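Local atomic coordinates of R.Pab1 family restriction endonuclease (Campylobacter coli, PDB entry 7CFA), a protein that probably recognises a specific DNA sequence and excises a base from it as a restriction DNA glycosylase of the R.PabI family. Residues A[41-46]-A[174-179]; A[98-103]-A[214-219]. The protein carries 2 engineered substitutions. All coordinates share one frame; numbering follows the deposited sequence.

In the fold
Interaction 1 and interaction 2 lie on opposite sides of the chain's centre, with their centres about 30 Å apart and their nearest atoms about 8 Å apart. Their segments alternate along the chain: 41-46, 98-103, 174-179, then 214-219. Strand 166-175 of the seven-stranded antiparallel sheet connects the two regions. Interaction 1 sits where this strand runs out into a 3-10 turn, while helix 208-219 of interaction 2 packs Met214, Ile217 and Phe218 on that strand. One contact thus lies at the end of an inner strand of the sheet, the other in the helical layer beside it, and only the latter reaches the second subunit.

Interaction 1: residues A[41-46]-A[174-179]; sequences ININVK and FPVHLL
Ile43 and Val176 form the apolar part of this contact, with His177 extending it to the backbone of Val45. The Ile43 branch that does the touching is CG2, which stands anti to its own backbone N while CG1 lies beside that N (chi1 -66°). CG2 packs against Val176 CB at 3.9 Å and lies 4.0 Å from Val176 CG1, the two side chains crossing at about a right angle.

One residue on from Val176, and two on from Ile43, the His177 imidazole meets Val45. Its CG is held between the backbone N and the carbonyl carbon (chi1 62°), and from there CD2 comes within 4.0 Å of Val45 CA, an oblique approach to the ring. The bend that brings Val45 here is an Asx turn: Asn44 OD1 accepts from Lys46 N at 2.9 Å, the donor lying in the carbonyl plane on a lone pair, although the N-H is bent to 144°. Asn44 N in turn bonds His47 ND1, so both the side chain and the backbone of Asn44 help to fix the bend. Opposite, 3-10 hydrogen bonding presents Val176 and His177 together, with Leu179 N reaching Val176 O at 3.0 Å.

The contact joins a short, weakly bonded strand to the end of a long one. Ile43 pairs through its backbone with Asn190 and Arg191 and rests on Ile193, tying strand 42-43 to strand 191-192. Val176 meets Val49 of strand 47-51, the neighbour of strand 166-175 in the main antiparallel sheet.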
loop_
_atom_site.group_PDB
_atom_site.type_symbol
_atom_site.label_atom_id
_atom_site.label_comp_id
_atom_site.label_asym_id
_atom_site.label_seq_id
_atom_site.Cartn_x
_atom_site.Cartn_y
_atom_site.Cartn_z
ATOM N N ILE A 41 2.216 -23.526 12.547
ATOM C CA ILE A 41 3.025 -22.314 12.513
ATOM C C ILE A 41 3.391 -21.890 13.931
ATOM O O ILE A 41 2.662 -21.130 14.569
ATOM C CB ILE A 41 2.296 -21.181 11.768
ATOM C CG1 ILE A 41 1.806 -21.675 10.404
ATOM C CG2 ILE A 41 3.210 -19.976 11.600
ATOM C CD1 ILE A 41 1.056 -20.632 9.604
ATOM N N ASN A 42 4.527 -22.381 14.420
ATOM C CA ASN A 42 4.960 -22.080 15.778
ATOM C C ASN A 42 5.519 -20.667 15.880
ATOM O O ASN A 42 6.206 -20.186 14.972
ATOM C CB ASN A 42 6.015 -23.086 16.237
ATOM C CG ASN A 42 5.448 -24.476 16.432
ATOM O OD1 ASN A 42 4.327 -24.642 16.910
ATOM N ND2 ASN A 42 6.225 -25.488 16.060
ATOM N N ILE A 43 5.234 -20.015 17.006
ATOM C CA ILE A 43 5.684 -18.658 17.275
ATOM C C ILE A 43 7.072 -18.706 17.897
ATOM O O ILE A 43 7.310 -19.463 18.845
ATOM C CB ILE A 43 4.690 -17.941 18.200
ATOM C CG1 ILE A 43 3.346 -17.750 17.489
ATOM C CG2 ILE A 43 5.261 -16.612 18.679
ATOM C CD1 ILE A 43 3.422 -16.858 16.269
ATOM N N ASN A 44 7.985 -17.902 17.367
ATOM C CA ASN A 44 9.333 -17.767 17.903
ATOM C C ASN A 44 9.557 -16.323 18.356
ATOM O O ASN A 44 8.636 -15.501 18.368
ATOM C CB ASN A 44 10.367 -18.212 16.867
ATOM C CG ASN A 44 10.202 -17.501 15.541
ATOM O OD1 ASN A 44 10.485 -16.310 15.423
ATOM N ND2 ASN A 44 9.744 -18.232 14.531
ATOM N N VAL A 45 10.804 -16.014 18.722
ATOM C CA VAL A 45 11.119 -14.696 19.267
ATOM C C VAL A 45 11.037 -13.597 18.214
ATOM O O VAL A 45 10.956 -12.413 18.566
ATOM C CB VAL A 45 12.515 -14.710 19.913
ATOM C CG1 VAL A 45 12.539 -15.672 21.088
ATOM C CG2 VAL A 45 13.565 -15.095 18.884
ATOM N N LYS A 46 11.061 -13.950 16.932
ATOM C CA LYS A 46 11.011 -12.960 15.866
ATOM C C LYS A 46 9.590 -12.586 15.464
ATOM O O LYS A 46 9.412 -11.644 14.684
ATOM C CB LYS A 46 11.779 -13.464 14.640
ATOM C CG LYS A 46 13.275 -13.614 14.871
ATOM C CD LYS A 46 13.978 -14.143 13.631
ATOM C CE LYS A 46 15.470 -14.304 13.874
ATOM N NZ LYS A 46 16.173 -14.847 12.679
ATOM N N PHE A 174 5.320 -5.088 19.051
ATOM C CA PHE A 174 5.921 -5.754 20.199
ATOM C C PHE A 174 5.881 -7.263 19.956
ATOM O O PHE A 174 5.027 -7.747 19.204
ATOM C CB PHE A 174 5.190 -5.397 21.503
ATOM C CG PHE A 174 3.705 -5.585 21.435
ATOM C CD1 PHE A 174 3.132 -6.810 21.739
ATOM C CD2 PHE A 174 2.879 -4.536 21.070
ATOM C CE1 PHE A 174 1.764 -6.983 21.675
ATOM C CE2 PHE A 174 1.511 -4.704 21.005
ATOM C CZ PHE A 174 0.953 -5.929 21.308
ATOM N N PRO A 175 6.787 -8.017 20.582
ATOM C CA PRO A 175 6.838 -9.464 20.339
ATOM C C PRO A 175 5.573 -10.173 20.802
ATOM O O PRO A 175 4.919 -9.766 21.765
ATOM C CB PRO A 175 8.055 -9.917 21.155
ATOM C CG PRO A 175 8.876 -8.688 21.338
ATOM C CD PRO A 175 7.896 -7.564 21.438
ATOM N N VAL A 176 5.241 -11.256 20.096
ATOM C CA VAL A 176 4.061 -12.048 20.434
ATOM C C VAL A 176 4.241 -12.752 21.772
ATOM O O VAL A 176 3.269 -12.943 22.516
ATOM C CB VAL A 176 3.759 -13.053 19.306
ATOM C CG1 VAL A 176 2.534 -13.897 19.642
ATOM C CG2 VAL A 176 3.561 -12.325 17.987
ATOM N N HIS A 177 5.471 -13.140 22.114
ATOM C CA HIS A 177 5.685 -13.857 23.365
ATOM C C HIS A 177 5.477 -12.981 24.595
ATOM O O HIS A 177 5.493 -13.505 25.714
ATOM C CB HIS A 177 7.085 -14.482 23.392
ATOM C CG HIS A 177 8.202 -13.488 23.319
ATOM N ND1 HIS A 177 8.613 -12.750 24.408
ATOM C CD2 HIS A 177 9.003 -13.121 22.292
ATOM C CE1 HIS A 177 9.615 -11.965 24.051
ATOM N NE2 HIS A 177 9.872 -12.171 22.773
ATOM N N LEU A 178 5.278 -11.672 24.424
ATOM C CA LEU A 178 4.914 -10.819 25.549
ATOM C C LEU A 178 3.451 -10.966 25.941
ATOM O O LEU A 178 3.075 -10.556 27.043
ATOM C CB LEU A 178 5.195 -9.350 25.226
ATOM C CG LEU A 178 6.647 -8.902 25.078
ATOM C CD1 LEU A 178 6.691 -7.401 24.855
ATOM C CD2 LEU A 178 7.462 -9.290 26.299
ATOM N N LEU A 179 2.626 -11.535 25.069
ATOM C CA LEU A 179 1.197 -11.629 25.323
ATOM C C LEU A 179 0.883 -12.791 26.256
ATOM O O LEU A 179 1.564 -13.819 26.259
ATOM C CB LEU A 179 0.432 -11.802 24.010
ATOM C CG LEU A 179 0.545 -10.675 22.980
ATOM C CD1 LEU A 179 -0.070 -11.102 21.660
ATOM C CD2 LEU A 179 -0.122 -9.412 23.497
#

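Interaction 2: residues A[98-103]-A[214-219]; sequences FGIKNF and MLKIFG
Lys216 lays its aliphatic chain between Ile100 and Phe103, two residues three positions apart on helix 94-106, and the CA atoms of Ile100 and Lys216 are 6.1 Å apart. Along segment 214-219, Met214 comes first and turns to the sheet, touching Leu170 and Phe172 of strand 166-175; its carbonyl receives Phe218 N. Leu215 next packs against Ile83 of helix 79-88 and Val229 and Ile233 of helix 223-237. Ile100 also rests on Ile233, so helix 223-237 supports both sides of the contact.

At Lys216 the two segments meet directly. Ile100 CG2, anti to its backbone N, reaches Lys216 CB at 4.0 Å. Beyond CB, the lysine starts out extended (chi1 -173°), bringing CG and CD to the CD2-CE2 side of the Phe103 ring, with the two side chains crossing at about a right angle; the bend at chi3 (65°) redirects only CE and NZ. Lys216 CG is 3.5 Å from Phe103 CD2 and equally 3.5 Å from Phe103 CE2, while Lys216 CD lies 3.6 Å from Phe103 CD2. CG approaches the ring obliquely. Further out, Lys216 NZ stands nearly on the ring normal, 6° off, but 5.3 Å from the Phe103 centroid, a long cation-pi geometry that offers at most a weak attraction; the contact is chiefly hydrocarbon on ring. This is helix-helix packing within the layer formed by helices 79-88, 94-106, 208-219 and 223-237, alongside the antiparallel sheet of the R.PabI fold. Phe103 and Lys216 also take part in the subunit contact, packing on Ala128 and Ile130 of the second subunit.

Ile217 then points away from helix 94-106 and packs on Leu170. Phe218 follows it to Leu170, touches Leu79 and meets Tyr55 edge-to-face. At Gly219, the backbone N bonds Leu215 O at 3.1 Å.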
loop_
_atom_site.group_PDB
_atom_site.type_symbol
_atom_site.label_atom_id
_atom_site.label_comp_id
_atom_site.label_asym_id
_atom_site.label_seq_id
_atom_site.Cartn_x
_atom_site.Cartn_y
_atom_site.Cartn_z
ATOM N N PHE A 98 0.699 17.550 31.521
ATOM C CA PHE A 98 1.029 18.954 31.298
ATOM C C PHE A 98 2.317 19.096 30.499
ATOM O O PHE A 98 2.425 19.978 29.639
ATOM C CB PHE A 98 1.141 19.692 32.633
ATOM C CG PHE A 98 -0.179 20.149 33.185
ATOM C CD1 PHE A 98 -0.684 19.603 34.352
ATOM C CD2 PHE A 98 -0.917 21.121 32.530
ATOM C CE1 PHE A 98 -1.900 20.019 34.860
ATOM C CE2 PHE A 98 -2.135 21.542 33.033
ATOM C CZ PHE A 98 -2.627 20.990 34.199
ATOM N N GLY A 99 3.304 18.238 30.769
ATOM C CA GLY A 99 4.539 18.284 30.002
ATOM C C GLY A 99 4.322 17.981 28.533
ATOM O O GLY A 99 4.936 18.603 27.663
ATOM N N ILE A 100 3.444 17.022 28.235
ATOM C CA ILE A 100 3.108 16.743 26.843
ATOM C C ILE A 100 2.323 17.904 26.246
ATOM O O ILE A 100 2.511 18.264 25.078
ATOM C CB ILE A 100 2.333 15.416 26.733
ATOM C CG1 ILE A 100 3.141 14.272 27.348
ATOM C CG2 ILE A 100 2.012 15.101 25.279
ATOM C CD1 ILE A 100 2.436 12.932 27.295
ATOM N N LYS A 101 1.442 18.516 27.040
ATOM C CA LYS A 101 0.653 19.643 26.552
ATOM C C LYS A 101 1.546 20.820 26.176
ATOM O O LYS A 101 1.419 21.386 25.085
ATOM C CB LYS A 101 -0.374 20.056 27.608
ATOM C CG LYS A 101 -1.214 21.262 27.225
ATOM C CD LYS A 101 -2.188 21.624 28.335
ATOM C CE LYS A 101 -2.963 22.890 28.004
ATOM N NZ LYS A 101 -3.914 23.250 29.090
ATOM N N ASN A 102 2.462 21.201 27.071
ATOM C CA ASN A 102 3.362 22.311 26.772
ATOM C C ASN A 102 4.292 21.983 25.613
ATOM O O ASN A 102 4.652 22.875 24.836
ATOM C CB ASN A 102 4.170 22.686 28.017
ATOM C CG ASN A 102 3.305 23.263 29.122
ATOM O OD1 ASN A 102 2.255 23.849 28.860
ATOM N ND2 ASN A 102 3.746 23.105 30.366
ATOM N N PHE A 103 4.690 20.716 25.478
ATOM C CA PHE A 103 5.544 20.320 24.363
ATOM C C PHE A 103 4.818 20.468 23.033
ATOM O O PHE A 103 5.396 20.959 22.057
ATOM C CB PHE A 103 6.021 18.881 24.558
ATOM C CG PHE A 103 6.693 18.294 23.346
ATOM C CD1 PHE A 103 8.020 18.579 23.067
ATOM C CD2 PHE A 103 6.001 17.451 22.492
ATOM C CE1 PHE A 103 8.640 18.040 21.956
ATOM C CE2 PHE A 103 6.614 16.910 21.379
ATOM C CZ PHE A 103 7.936 17.204 21.111
ATOM N N MET A 214 3.724 7.559 23.179
ATOM C CA MET A 214 3.050 7.354 21.903
ATOM C C MET A 214 2.025 8.450 21.645
ATOM O O MET A 214 1.840 8.880 20.500
ATOM C CB MET A 214 2.384 5.981 21.877
ATOM C CG MET A 214 2.055 5.475 20.487
ATOM S SD MET A 214 1.140 3.927 20.556
ATOM C CE MET A 214 2.020 3.093 21.872
ATOM N N LEU A 215 1.344 8.908 22.697
ATOM C CA LEU A 215 0.443 10.046 22.552
ATOM C C LEU A 215 1.204 11.284 22.096
ATOM O O LEU A 215 0.732 12.029 21.229
ATOM C CB LEU A 215 -0.278 10.318 23.872
ATOM C CG LEU A 215 -1.416 11.337 23.802
ATOM C CD1 LEU A 215 -2.575 10.776 22.992
ATOM C CD2 LEU A 215 -1.871 11.750 25.193
ATOM N N LYS A 216 2.390 11.512 22.666
ATOM C CA LYS A 216 3.200 12.654 22.260
ATOM C C LYS A 216 3.623 12.552 20.800
ATOM O O LYS A 216 3.685 13.571 20.102
ATOM C CB LYS A 216 4.429 12.773 23.165
ATOM C CG LYS A 216 5.254 14.026 22.926
ATOM C CD LYS A 216 6.379 14.168 23.942
ATOM C CE LYS A 216 7.407 13.058 23.800
ATOM N NZ LYS A 216 8.572 13.269 24.706
ATOM N N ILE A 217 3.906 11.338 20.321
ATOM C CA ILE A 217 4.320 11.166 18.932
ATOM C C ILE A 217 3.159 11.448 17.986
ATOM O O ILE A 217 3.341 12.072 16.934
ATOM C CB ILE A 217 4.905 9.758 18.721
ATOM C CG1 ILE A 217 6.218 9.617 19.494
ATOM C CG2 ILE A 217 5.126 9.480 17.241
ATOM C CD1 ILE A 217 6.809 8.228 19.442
ATOM N N PHE A 218 1.952 10.992 18.336
ATOM C CA PHE A 218 0.777 11.369 17.555
ATOM C C PHE A 218 0.642 12.883 17.470
ATOM O O PHE A 218 0.292 13.426 16.417
ATOM C CB PHE A 218 -0.491 10.762 18.161
ATOM C CG PHE A 218 -0.819 9.386 17.652
ATOM C CD1 PHE A 218 -1.306 9.203 16.367
ATOM C CD2 PHE A 218 -0.665 8.277 18.467
ATOM C CE1 PHE A 218 -1.618 7.940 15.899
ATOM C CE2 PHE A 218 -0.975 7.009 18.008
ATOM C CZ PHE A 218 -1.451 6.839 16.723
ATOM N N GLY A 219 0.941 13.584 18.568
ATOM C CA GLY A 219 0.761 15.024 18.626
ATOM C C GLY A 219 1.643 15.812 17.680
ATOM O O GLY A 219 1.341 16.976 17.400
#